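PDB 6T3E: DELTA1-pyrroline-2-carboxylate reductase from Thermococcus litoralis DSM 5473, which catalyses the NAD(P)H-dependent reduction of delta1-pyrroline-2-carboxylate to L-proline, a step that probably serves L-hydroxyproline metabolism. Local coordinates for residues B[159-168]-B[191-202]; B[37-47]-B[133-144]. All coordinates share one frame; numbering follows the deposited sequence.

Contact 1 of 2, residues B[159-168]-B[191-202]; sequences AGVQARTQLW and KFAEEMSKKLGI. With NAI (1,4-dihydronicotinamide adenine dinucleotide), chain F.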
loop_
_atom_site.group_PDB
_atom_site.type_symbol
_atom_site.label_atom_id
_atom_site.label_comp_id
_atom_site.label_asym_id
_atom_site.label_seq_id
_atom_site.Cartn_x
_atom_site.Cartn_y
_atom_site.Cartn_z
ATOM N N ALA B 159 -9.897 -1.349 27.831
ATOM C CA ALA B 159 -8.611 -0.907 28.379
ATOM C C ALA B 159 -7.453 -1.600 27.661
ATOM O O ALA B 159 -6.657 -2.321 28.254
ATOM C CB ALA B 159 -8.565 -1.169 29.883
ATOM N N GLY B 160 -7.366 -1.367 26.359
ATOM C CA GLY B 160 -6.357 -1.987 25.527
ATOM C C GLY B 160 -5.199 -1.069 25.204
ATOM O O GLY B 160 -4.887 -0.137 25.952
ATOM N N VAL B 161 -4.545 -1.336 24.074
ATOM C CA VAL B 161 -3.395 -0.526 23.692
ATOM C C VAL B 161 -3.835 0.898 23.387
ATOM O O VAL B 161 -3.225 1.860 23.863
ATOM C CB VAL B 161 -2.643 -1.159 22.508
ATOM C CG1 VAL B 161 -1.624 -0.169 21.952
ATOM C CG2 VAL B 161 -1.945 -2.449 22.946
ATOM N N GLN B 162 -4.912 1.059 22.614
ATOM C CA GLN B 162 -5.324 2.402 22.216
ATOM C C GLN B 162 -5.779 3.236 23.408
ATOM O O GLN B 162 -5.478 4.433 23.480
ATOM C CB GLN B 162 -6.438 2.333 21.169
ATOM C CG GLN B 162 -5.979 1.786 19.819
ATOM C CD GLN B 162 -4.602 2.298 19.429
ATOM O OE1 GLN B 162 -4.301 3.512 19.525
ATOM N NE2 GLN B 162 -3.751 1.378 18.983
ATOM N N ALA B 163 -6.465 2.618 24.371
ATOM C CA ALA B 163 -7.011 3.378 25.492
ATOM C C ALA B 163 -5.921 4.104 26.268
ATOM O O ALA B 163 -6.174 5.177 26.824
ATOM C CB ALA B 163 -7.791 2.461 26.433
ATOM N N ARG B 164 -4.714 3.540 26.329
ATOM C CA ARG B 164 -3.640 4.191 27.073
ATOM C C ARG B 164 -3.259 5.530 26.446
ATOM O O ARG B 164 -3.286 6.574 27.116
ATOM C CB ARG B 164 -2.435 3.269 27.157
ATOM C CG ARG B 164 -2.632 2.125 28.094
ATOM C CD ARG B 164 -1.652 1.027 27.770
ATOM N NE ARG B 164 -1.372 0.192 28.931
ATOM C CZ ARG B 164 -2.142 -0.815 29.314
ATOM N NH1 ARG B 164 -3.250 -1.107 28.621
ATOM N NH2 ARG B 164 -1.794 -1.525 30.381
ATOM N N THR B 165 -2.940 5.529 25.146
ATOM C CA THR B 165 -2.640 6.786 24.473
ATOM C C THR B 165 -3.874 7.670 24.342
ATOM O O THR B 165 -3.753 8.900 24.246
ATOM C CB THR B 165 -2.051 6.512 23.097
ATOM O OG1 THR B 165 -2.883 5.570 22.420
ATOM C CG2 THR B 165 -0.633 5.950 23.232
ATOM N N GLN B 166 -5.063 7.069 24.304
ATOM C CA GLN B 166 -6.275 7.874 24.271
ATOM C C GLN B 166 -6.385 8.716 25.529
ATOM O O GLN B 166 -6.567 9.936 25.457
ATOM C CB GLN B 166 -7.497 6.982 24.115
ATOM C CG GLN B 166 -7.764 6.526 22.700
ATOM C CD GLN B 166 -8.173 7.651 21.788
ATOM O OE1 GLN B 166 -8.919 8.563 22.185
ATOM N NE2 GLN B 166 -7.705 7.585 20.537
ATOM N N LEU B 167 -6.245 8.082 26.698
ATOM C CA LEU B 167 -6.338 8.837 27.942
ATOM C C LEU B 167 -5.174 9.808 28.080
ATOM O O LEU B 167 -5.364 10.942 28.536
ATOM C CB LEU B 167 -6.400 7.895 29.146
ATOM C CG LEU B 167 -6.586 8.595 30.505
ATOM C CD1 LEU B 167 -7.919 9.320 30.581
ATOM C CD2 LEU B 167 -6.406 7.641 31.690
ATOM N N TRP B 168 -3.974 9.390 27.662
ATOM C CA TRP B 168 -2.800 10.262 27.736
ATOM C C TRP B 168 -3.011 11.541 26.931
ATOM O O TRP B 168 -2.771 12.645 27.429
ATOM C CB TRP B 168 -1.556 9.503 27.256
ATOM C CG TRP B 168 -0.262 10.276 27.303
ATOM C CD1 TRP B 168 -0.039 11.479 27.910
ATOM C CD2 TRP B 168 0.990 9.886 26.722
ATOM N NE1 TRP B 168 1.261 11.873 27.733
ATOM C CE2 TRP B 168 1.921 10.914 27.012
ATOM C CE3 TRP B 168 1.417 8.771 25.986
ATOM C CZ2 TRP B 168 3.254 10.863 26.591
ATOM C CZ3 TRP B 168 2.744 8.718 25.567
ATOM C CH2 TRP B 168 3.648 9.763 25.873
ATOM N N LYS B 191 -4.701 -3.722 35.208
ATOM C CA LYS B 191 -3.384 -3.314 34.750
ATOM C C LYS B 191 -3.419 -1.902 34.199
ATOM O O LYS B 191 -2.489 -1.122 34.412
ATOM C CB LYS B 191 -2.876 -4.297 33.699
ATOM C CG LYS B 191 -1.375 -4.307 33.580
ATOM C CD LYS B 191 -0.900 -5.242 32.496
ATOM C CE LYS B 191 0.473 -4.788 31.983
ATOM N NZ LYS B 191 1.530 -4.827 33.053
ATOM N N PHE B 192 -4.499 -1.548 33.510
ATOM C CA PHE B 192 -4.652 -0.189 33.005
ATOM C C PHE B 192 -4.739 0.820 34.143
ATOM O O PHE B 192 -4.020 1.830 34.147
ATOM C CB PHE B 192 -5.891 -0.107 32.111
ATOM C CG PHE B 192 -6.057 1.211 31.423
ATOM C CD1 PHE B 192 -6.604 2.298 32.097
ATOM C CD2 PHE B 192 -5.689 1.365 30.094
ATOM C CE1 PHE B 192 -6.760 3.516 31.467
ATOM C CE2 PHE B 192 -5.844 2.588 29.455
ATOM C CZ PHE B 192 -6.381 3.661 30.143
ATOM N N ALA B 193 -5.640 0.581 35.104
ATOM C CA ALA B 193 -5.828 1.545 36.186
ATOM C C ALA B 193 -4.545 1.740 36.988
ATOM O O ALA B 193 -4.139 2.874 37.261
ATOM C CB ALA B 193 -6.977 1.114 37.091
ATOM N N GLU B 194 -3.871 0.645 37.338
ATOM C CA GLU B 194 -2.632 0.757 38.103
ATOM C C GLU B 194 -1.563 1.480 37.295
ATOM O O GLU B 194 -1.051 2.528 37.709
ATOM C CB GLU B 194 -2.134 -0.630 38.515
ATOM C CG GLU B 194 -2.976 -1.325 39.572
ATOM C CD GLU B 194 -2.535 -2.760 39.799
ATOM O OE1 GLU B 194 -1.479 -3.145 39.239
ATOM O OE2 GLU B 194 -3.238 -3.500 40.529
ATOM N N GLU B 195 -1.227 0.928 36.125
ATOM C CA GLU B 195 -0.093 1.422 35.354
ATOM C C GLU B 195 -0.340 2.823 34.816
ATOM O O GLU B 195 0.587 3.640 34.770
ATOM C CB GLU B 195 0.224 0.452 34.229
ATOM C CG GLU B 195 0.922 -0.781 34.736
ATOM C CD GLU B 195 1.345 -1.694 33.616
ATOM O OE1 GLU B 195 0.928 -1.454 32.459
ATOM O OE2 GLU B 195 2.118 -2.637 33.891
ATOM N N MET B 196 -1.561 3.113 34.363
ATOM C CA MET B 196 -1.833 4.446 33.829
ATOM C C MET B 196 -1.951 5.497 34.930
ATOM O O MET B 196 -1.794 6.688 34.653
ATOM C CB MET B 196 -3.081 4.429 32.950
ATOM C CG MET B 196 -2.865 3.722 31.603
ATOM S SD MET B 196 -1.443 4.322 30.657
ATOM C CE MET B 196 -2.124 5.851 30.035
ATOM N N SER B 197 -2.310 5.099 36.156
ATOM C CA SER B 197 -2.425 6.071 37.245
ATOM C C SER B 197 -1.063 6.642 37.629
ATOM O O SER B 197 -0.928 7.852 37.843
ATOM C CB SER B 197 -3.097 5.439 38.469
ATOM O OG SER B 197 -3.127 6.355 39.550
ATOM N N LYS B 198 -0.052 5.779 37.783
ATOM C CA LYS B 198 1.308 6.271 38.007
ATOM C C LYS B 198 1.835 6.971 36.765
ATOM O O LYS B 198 2.521 7.993 36.874
ATOM C CB LYS B 198 2.244 5.138 38.439
ATOM C CG LYS B 198 2.225 3.903 37.525
ATOM C CD LYS B 198 2.778 2.638 38.231
ATOM C CE LYS B 198 1.696 1.932 39.093
ATOM N NZ LYS B 198 2.093 0.592 39.611
ATOM N N LYS B 199 1.480 6.448 35.585
ATOM C CA LYS B 199 1.862 7.053 34.320
ATOM C C LYS B 199 1.445 8.519 34.274
ATOM O O LYS B 199 2.285 9.417 34.141
ATOM C CB LYS B 199 1.161 6.261 33.217
ATOM C CG LYS B 199 1.285 6.764 31.781
ATOM C CD LYS B 199 2.553 6.370 31.021
ATOM C CE LYS B 199 2.296 6.706 29.520
ATOM N NZ LYS B 199 1.062 6.024 28.941
ATOM N N LEU B 200 0.140 8.794 34.370
ATOM C CA LEU B 200 -0.380 10.157 34.188
ATOM C C LEU B 200 -0.510 10.933 35.492
ATOM O O LEU B 200 -0.909 12.101 35.459
ATOM C CB LEU B 200 -1.738 10.127 33.481
ATOM C CG LEU B 200 -1.716 9.274 32.216
ATOM C CD1 LEU B 200 -3.122 9.030 31.653
ATOM C CD2 LEU B 200 -0.810 9.878 31.157
ATOM N N GLY B 201 -0.220 10.309 36.631
ATOM C CA GLY B 201 -0.343 11.004 37.908
ATOM C C GLY B 201 -1.762 11.418 38.230
ATOM O O GLY B 201 -1.983 12.511 38.766
ATOM N N ILE B 202 -2.735 10.564 37.908
ATOM C CA ILE B 202 -4.139 10.801 38.204
ATOM C C ILE B 202 -4.707 9.519 38.784
ATOM O O ILE B 202 -4.179 8.425 38.572
ATOM C CB ILE B 202 -4.967 11.224 36.970
ATOM C CG1 ILE B 202 -4.940 10.122 35.904
ATOM C CG2 ILE B 202 -4.491 12.564 36.415
ATOM C CD1 ILE B 202 -6.106 10.165 34.927
HETATM P PA NAI F . -6.620 -4.340 22.078
HETATM O O1A NAI F . -7.033 -5.754 21.760
HETATM O O2A NAI F . -5.197 -4.323 22.598
HETATM O O5B NAI F . -7.653 -3.602 23.126
HETATM C C5B NAI F . -9.030 -3.817 22.842
HETATM C C4B NAI F . -9.843 -3.789 24.210
HETATM O O4B NAI F . -11.114 -3.792 23.978
HETATM C C3B NAI F . -9.548 -5.084 25.001
HETATM O O3B NAI F . -9.033 -4.749 26.209
HETATM C C2B NAI F . -10.925 -5.773 25.107
HETATM O O2B NAI F . -11.022 -6.589 26.376
HETATM C C1B NAI F . -11.749 -4.763 25.109
HETATM N N9A NAI F . -13.086 -5.141 24.740
HETATM C C8A NAI F . -13.366 -5.857 23.648
HETATM N N7A NAI F . -14.683 -6.028 23.608
HETATM C C5A NAI F . -15.220 -5.415 24.676
HETATM C C6A NAI F . -16.526 -5.299 25.086
HETATM N N6A NAI F . -17.773 -5.791 24.533
HETATM N N1A NAI F . -16.821 -4.633 26.200
HETATM C C2A NAI F . -15.821 -4.060 26.914
HETATM N N3A NAI F . -14.532 -4.171 26.507
HETATM C C4A NAI F . -14.242 -4.864 25.377
HETATM O O3 NAI F . -6.732 -3.506 20.642
HETATM P PN NAI F . -6.432 -1.872 20.506
HETATM O O1N NAI F . -5.057 -1.781 19.874
HETATM O O2N NAI F . -6.515 -1.186 21.841
HETATM O O5D NAI F . -7.541 -1.215 19.519
HETATM C C5D NAI F . -8.734 -0.811 20.083
HETATM C C4D NAI F . -9.712 -0.442 18.936
HETATM O O4D NAI F . -9.316 0.635 18.285
HETATM C C3D NAI F . -9.747 -1.571 17.896
HETATM O O3D NAI F . -11.050 -1.751 17.475
HETATM C C2D NAI F . -8.917 -1.043 16.717
HETATM O O2D NAI F . -9.362 -1.765 15.445
HETATM C C1D NAI F . -9.202 0.233 16.726
HETATM N N1N NAI F . -8.111 1.014 16.120
HETATM C C2N NAI F . -8.393 2.139 15.247
HETATM C C3N NAI F . -7.306 3.224 15.009
HETATM C C7N NAI F . -7.838 4.643 14.672
HETATM O O7N NAI F . -9.001 4.809 14.686
HETATM N N7N NAI F . -6.901 5.742 14.347
HETATM C C4N NAI F . -5.949 3.110 15.674
HETATM C C5N NAI F . -5.595 1.680 16.101
HETATM C C6N NAI F . -6.725 0.675 16.384
#

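Contact 2 of 2, residues B[37-47]-B[133-144]; sequences ISMKEVIESVE and MRTGAASGVATK. With NAI (1,4-dihydronicotinamide adenine dinucleotide), chain F; PRO (proline), chain E.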
loop_
_atom_site.group_PDB
_atom_site.type_symbol
_atom_site.label_atom_id
_atom_site.label_comp_id
_atom_site.label_asym_id
_atom_site.label_seq_id
_atom_site.Cartn_x
_atom_site.Cartn_y
_atom_site.Cartn_z
ATOM N N ILE B 37 9.818 10.546 20.529
ATOM C CA ILE B 37 8.569 11.296 20.392
ATOM C C ILE B 37 7.707 11.222 21.653
ATOM O O ILE B 37 7.623 10.185 22.319
ATOM C CB ILE B 37 7.781 10.805 19.169
ATOM C CG1 ILE B 37 7.428 9.335 19.331
ATOM C CG2 ILE B 37 8.619 10.966 17.935
ATOM C CD1 ILE B 37 6.917 8.694 18.059
ATOM N N SER B 38 7.036 12.331 21.955
ATOM C CA SER B 38 6.127 12.483 23.082
ATOM C C SER B 38 4.764 12.903 22.550
ATOM O O SER B 38 4.637 13.332 21.401
ATOM C CB SER B 38 6.638 13.530 24.076
ATOM O OG SER B 38 6.699 14.816 23.464
ATOM N N MET B 39 3.734 12.787 23.391
ATOM C CA MET B 39 2.375 13.013 22.896
ATOM C C MET B 39 2.096 14.487 22.602
ATOM O O MET B 39 1.384 14.801 21.640
ATOM C CB MET B 39 1.360 12.451 23.897
ATOM C CG MET B 39 -0.111 12.471 23.453
ATOM S SD MET B 39 -0.523 11.565 21.943
ATOM C CE MET B 39 -0.639 9.877 22.513
ATOM N N LYS B 40 2.684 15.404 23.374
ATOM C CA LYS B 40 2.489 16.824 23.099
ATOM C C LYS B 40 3.004 17.192 21.714
ATOM O O LYS B 40 2.364 17.966 20.989
ATOM C CB LYS B 40 3.181 17.664 24.167
ATOM C CG LYS B 40 2.898 19.140 24.045
ATOM C CD LYS B 40 3.498 19.903 25.214
ATOM C CE LYS B 40 3.848 21.319 24.806
ATOM N NZ LYS B 40 3.905 21.451 23.326
ATOM N N GLU B 41 4.150 16.624 21.327
ATOM C CA GLU B 41 4.686 16.835 19.985
ATOM C C GLU B 41 3.757 16.250 18.923
ATOM O O GLU B 41 3.482 16.889 17.901
ATOM C CB GLU B 41 6.087 16.231 19.886
ATOM C CG GLU B 41 7.191 17.192 20.275
ATOM C CD GLU B 41 8.554 16.522 20.393
ATOM O OE1 GLU B 41 9.575 17.252 20.446
ATOM O OE2 GLU B 41 8.603 15.267 20.439
ATOM N N VAL B 42 3.274 15.020 19.148
ATOM C CA VAL B 42 2.444 14.333 18.160
ATOM C C VAL B 42 1.116 15.048 17.992
ATOM O O VAL B 42 0.571 15.110 16.880
ATOM C CB VAL B 42 2.233 12.858 18.558
ATOM C CG1 VAL B 42 1.532 12.093 17.442
ATOM C CG2 VAL B 42 3.561 12.200 18.848
ATOM N N ILE B 43 0.579 15.605 19.078
ATOM C CA ILE B 43 -0.668 16.353 18.981
ATOM C C ILE B 43 -0.489 17.550 18.059
ATOM O O ILE B 43 -1.278 17.767 17.131
ATOM C CB ILE B 43 -1.141 16.775 20.382
ATOM C CG1 ILE B 43 -1.786 15.580 21.101
ATOM C CG2 ILE B 43 -2.074 17.994 20.297
ATOM C CD1 ILE B 43 -1.800 15.704 22.593
ATOM N N GLU B 44 0.590 18.311 18.266
ATOM C CA GLU B 44 0.871 19.443 17.390
ATOM C C GLU B 44 1.060 18.991 15.951
ATOM O O GLU B 44 0.542 19.621 15.021
ATOM C CB GLU B 44 2.111 20.195 17.878
ATOM C CG GLU B 44 1.945 20.857 19.241
ATOM C CD GLU B 44 3.265 21.309 19.848
ATOM O OE1 GLU B 44 4.193 21.673 19.089
ATOM O OE2 GLU B 44 3.375 21.290 21.092
ATOM N N SER B 45 1.755 17.868 15.751
ATOM C CA SER B 45 2.090 17.433 14.398
ATOM C C SER B 45 0.863 16.935 13.650
ATOM O O SER B 45 0.680 17.257 12.470
ATOM C CB SER B 45 3.149 16.335 14.450
ATOM O OG SER B 45 4.255 16.740 15.230
ATOM N N VAL B 46 0.013 16.144 14.315
ATOM C CA VAL B 46 -1.197 15.651 13.668
ATOM C C VAL B 46 -2.132 16.817 13.348
ATOM O O VAL B 46 -2.806 16.833 12.311
ATOM C CB VAL B 46 -1.880 14.582 14.544
ATOM C CG1 VAL B 46 -3.308 14.342 14.071
ATOM C CG2 VAL B 46 -1.092 13.263 14.545
ATOM N N GLU B 47 -2.160 17.832 14.213
ATOM C CA GLU B 47 -2.977 19.007 13.930
ATOM C C GLU B 47 -2.507 19.721 12.667
ATOM O O GLU B 47 -3.327 20.137 11.839
ATOM C CB GLU B 47 -2.943 19.959 15.122
ATOM C CG GLU B 47 -3.836 21.158 14.960
ATOM C CD GLU B 47 -4.237 21.771 16.299
ATOM O OE1 GLU B 47 -3.600 21.438 17.343
ATOM O OE2 GLU B 47 -5.213 22.557 16.298
ATOM N N MET B 133 0.390 6.216 19.127
ATOM C CA MET B 133 0.642 7.622 19.420
ATOM C C MET B 133 -0.194 8.527 18.523
ATOM O O MET B 133 -0.889 9.426 19.010
ATOM C CB MET B 133 2.135 7.941 19.285
ATOM C CG MET B 133 3.021 7.226 20.315
ATOM S SD MET B 133 2.868 7.863 22.013
ATOM C CE MET B 133 3.269 9.596 21.775
ATOM N N ARG B 134 -0.181 8.275 17.212
ATOM C CA ARG B 134 -0.916 9.137 16.284
ATOM C C ARG B 134 -2.426 9.021 16.466
ATOM O O ARG B 134 -3.153 9.989 16.207
ATOM C CB ARG B 134 -0.521 8.811 14.839
ATOM C CG ARG B 134 -1.004 7.451 14.364
ATOM C CD ARG B 134 -1.974 7.561 13.235
ATOM N NE ARG B 134 -3.119 6.678 13.395
ATOM C CZ ARG B 134 -3.647 5.963 12.410
ATOM N NH1 ARG B 134 -3.130 6.015 11.195
ATOM N NH2 ARG B 134 -4.688 5.189 12.636
ATOM N N THR B 135 -2.917 7.850 16.893
ATOM C CA THR B 135 -4.345 7.688 17.142
ATOM C C THR B 135 -4.790 8.473 18.368
ATOM O O THR B 135 -5.819 9.155 18.335
ATOM C CB THR B 135 -4.674 6.210 17.316
ATOM O OG1 THR B 135 -4.353 5.503 16.113
ATOM C CG2 THR B 135 -6.147 6.024 17.647
ATOM N N GLY B 136 -4.028 8.388 19.460
ATOM C CA GLY B 136 -4.344 9.189 20.629
ATOM C C GLY B 136 -4.268 10.678 20.345
ATOM O O GLY B 136 -5.132 11.447 20.774
ATOM N N ALA B 137 -3.238 11.101 19.608
ATOM C CA ALA B 137 -3.072 12.518 19.303
ATOM C C ALA B 137 -4.191 13.031 18.414
ATOM O O ALA B 137 -4.648 14.170 18.583
ATOM C CB ALA B 137 -1.718 12.763 18.642
ATOM N N ALA B 138 -4.639 12.212 17.455
ATOM C CA ALA B 138 -5.751 12.624 16.603
ATOM C C ALA B 138 -6.991 12.921 17.435
ATOM O O ALA B 138 -7.664 13.937 17.226
ATOM C CB ALA B 138 -6.044 11.552 15.554
ATOM N N SER B 139 -7.288 12.066 18.410
ATOM C CA SER B 139 -8.377 12.367 19.329
ATOM C C SER B 139 -8.012 13.514 20.258
ATOM O O SER B 139 -8.905 14.205 20.765
ATOM C CB SER B 139 -8.772 11.116 20.128
ATOM O OG SER B 139 -9.013 10.003 19.272
ATOM N N GLY B 140 -6.716 13.723 20.509
ATOM C CA GLY B 140 -6.317 14.846 21.344
ATOM C C GLY B 140 -6.656 16.192 20.725
ATOM O O GLY B 140 -7.192 17.077 21.398
ATOM N N VAL B 141 -6.385 16.358 19.426
ATOM C CA VAL B 141 -6.728 17.625 18.782
ATOM C C VAL B 141 -8.241 17.787 18.720
ATOM O O VAL B 141 -8.762 18.881 18.950
ATOM C CB VAL B 141 -6.063 17.769 17.393
ATOM C CG1 VAL B 141 -4.564 17.525 17.485
ATOM C CG2 VAL B 141 -6.681 16.849 16.368
ATOM N N ALA B 142 -8.974 16.705 18.434
ATOM C CA ALA B 142 -10.428 16.828 18.390
ATOM C C ALA B 142 -10.985 17.153 19.766
ATOM O O ALA B 142 -11.923 17.947 19.887
ATOM C CB ALA B 142 -11.064 15.556 17.840
ATOM N N THR B 143 -10.407 16.565 20.815
ATOM C CA THR B 143 -10.848 16.858 22.178
ATOM C C THR B 143 -10.690 18.342 22.513
ATOM O O THR B 143 -11.533 18.918 23.206
ATOM C CB THR B 143 -10.075 15.974 23.165
ATOM O OG1 THR B 143 -10.334 14.596 22.869
ATOM C CG2 THR B 143 -10.456 16.272 24.620
ATOM N N LYS B 144 -9.627 18.982 22.012
ATOM C CA LYS B 144 -9.413 20.407 22.277
ATOM C C LYS B 144 -10.579 21.263 21.794
ATOM O O LYS B 144 -10.944 22.252 22.441
ATOM C CB LYS B 144 -8.125 20.878 21.612
ATOM C CG LYS B 144 -7.013 21.196 22.580
ATOM C CD LYS B 144 -5.883 21.943 21.887
ATOM C CE LYS B 144 -5.305 21.119 20.747
ATOM N NZ LYS B 144 -4.197 21.844 20.064
HETATM P PA NAI F . -6.620 -4.340 22.078
HETATM O O1A NAI F . -7.033 -5.754 21.760
HETATM O O2A NAI F . -5.197 -4.323 22.598
HETATM O O5B NAI F . -7.653 -3.602 23.126
HETATM C C5B NAI F . -9.030 -3.817 22.842
HETATM C C4B NAI F . -9.843 -3.789 24.210
HETATM O O4B NAI F . -11.114 -3.792 23.978
HETATM C C3B NAI F . -9.548 -5.084 25.001
HETATM O O3B NAI F . -9.033 -4.749 26.209
HETATM C C2B NAI F . -10.925 -5.773 25.107
HETATM O O2B NAI F . -11.022 -6.589 26.376
HETATM C C1B NAI F . -11.749 -4.763 25.109
HETATM N N9A NAI F . -13.086 -5.141 24.740
HETATM C C8A NAI F . -13.366 -5.857 23.648
HETATM N N7A NAI F . -14.683 -6.028 23.608
HETATM C C5A NAI F . -15.220 -5.415 24.676
HETATM C C6A NAI F . -16.526 -5.299 25.086
HETATM N N6A NAI F . -17.773 -5.791 24.533
HETATM N N1A NAI F . -16.821 -4.633 26.200
HETATM C C2A NAI F . -15.821 -4.060 26.914
HETATM N N3A NAI F . -14.532 -4.171 26.507
HETATM C C4A NAI F . -14.242 -4.864 25.377
HETATM O O3 NAI F . -6.732 -3.506 20.642
HETATM P PN NAI F . -6.432 -1.872 20.506
HETATM O O1N NAI F . -5.057 -1.781 19.874
HETATM O O2N NAI F . -6.515 -1.186 21.841
HETATM O O5D NAI F . -7.541 -1.215 19.519
HETATM C C5D NAI F . -8.734 -0.811 20.083
HETATM C C4D NAI F . -9.712 -0.442 18.936
HETATM O O4D NAI F . -9.316 0.635 18.285
HETATM C C3D NAI F . -9.747 -1.571 17.896
HETATM O O3D NAI F . -11.050 -1.751 17.475
HETATM C C2D NAI F . -8.917 -1.043 16.717
HETATM O O2D NAI F . -9.362 -1.765 15.445
HETATM C C1D NAI F . -9.202 0.233 16.726
HETATM N N1N NAI F . -8.111 1.014 16.120
HETATM C C2N NAI F . -8.393 2.139 15.247
HETATM C C3N NAI F . -7.306 3.224 15.009
HETATM C C7N NAI F . -7.838 4.643 14.672
HETATM O O7N NAI F . -9.001 4.809 14.686
HETATM N N7N NAI F . -6.901 5.742 14.347
HETATM C C4N NAI F . -5.949 3.110 15.674
HETATM C C5N NAI F . -5.595 1.680 16.101
HETATM C C6N NAI F . -6.725 0.675 16.384
HETATM N N PRO E . -7.352 0.942 11.981
HETATM C CA PRO E . -6.066 1.256 12.611
HETATM C C PRO E . -5.212 2.264 11.846
HETATM O O PRO E . -5.692 3.039 11.006
HETATM C CB PRO E . -5.372 -0.105 12.653
HETATM C CG PRO E . -6.495 -1.080 12.834
HETATM C CD PRO E . -7.721 -0.474 12.169
HETATM O OXT PRO E . -4.000 2.320 12.057
#

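Contact 1 of 2, residues B[159-168]-B[191-202]
F192 and R164 meet in a helix-helix contact flanking the parallel sheet, where helix segments 161-168 and 191-200 run side by side at 28°, their axes 11.2 Å apart at closest approach. The F192 ring, turned by a chi1 of -174° that sets CG beside the carbonyl carbon, packs against the first turn of helix 161-173: its CE2 lies 3.6 Å from CB of A163, CB of F192 is against A159, and R164 N is at the ring edge. CG of M196 covers one face, 3.7 Å above the centre. I156 and V181 of the sheet also touch the F192 side chain. G160 and A163 fit a GxGxxA pattern, consistent with a Rossmann-type dinucleotide-binding fold, and the backbone N of Q162 donates a nearly straight 2.9 Å bond to O2N of the NADH pyrophosphate. The R164 side chain fits as a knob among K191, F192, E195 and M196. Its guanidinium plane stands 82° from the F192 ring; NH1 binds the carbonyl O of G160, and NH2 makes a weak 3.4 Å salt bridge with OE1 of E195. CD2 of L167 packs 3.6 Å from CD1 of L200, whose CD2 touches CD1 of W168.

Contact 2 of 2, residues B[37-47]-B[133-144]
M39, with a chi1 of -174°, bends at chi2 and chi3 to lay SD and CE onto helix 128-146, while M133, bent at the same two torsions, sends its CE back to the start of helix 39-54. The two methionines cross with their CE atoms 4.0 Å apart, and SD of M39 reaches CB of A137 at 3.7 Å. A137 is the knob of this crossing, seated among M39, V42, I43 and V46, with its CB 3.5 Å from CG1 of V42. The small residues G136, A137 and G140 let the segment axes come within 8.3 Å at an angle of 69°. CG1 of V141 packs on CG2 of I43 and on CB of E47. At the far end of the crossing, OE1 of E47 accepts from NZ of K144 at 2.8 Å on its syn lone pair, while OE2 of E47 is hydrogen-bonded to OH of Y145. On the other side of helix 128-146, R134 donates from NH2 to the proline carboxylate O at 2.9 Å, in the guanidinium plane, and from NE to OG1 of T135, beside the nicotinamide. E326 and D327 form salt bridges with R134 and probably help to orient it. Helix 324-341 covers I37, V42 and A138, helix 161-173 adjoins M39 and T135, helix 298-303 meets V141, and strand 316-319 lies against S139 and A142.

Both contacts are helix pairs that touch NADH, but contact 1 is partly buried and contact 2 lies deeper, nearer the centre of the chain. Contact 1 joins two nearly aligned helices over the dinucleotide-binding sheet and meets the pyrophosphate through backbone amides; contact 2 is a steep crossing built on small and aliphatic residues, whose far side brings side chains to proline and the nicotinamide. Charge falls differently too: an arginine-centred network flanks the apolar middle of contact 1, whereas between its own two segments a single lysine-glutamate bridge closes one end of contact 2. Helices 161-173 and 128-146 meet directly, with NE2 of Q166 probably hydrogen-bonded to OG of S139, while W168 packs on M39 of helix 39-54.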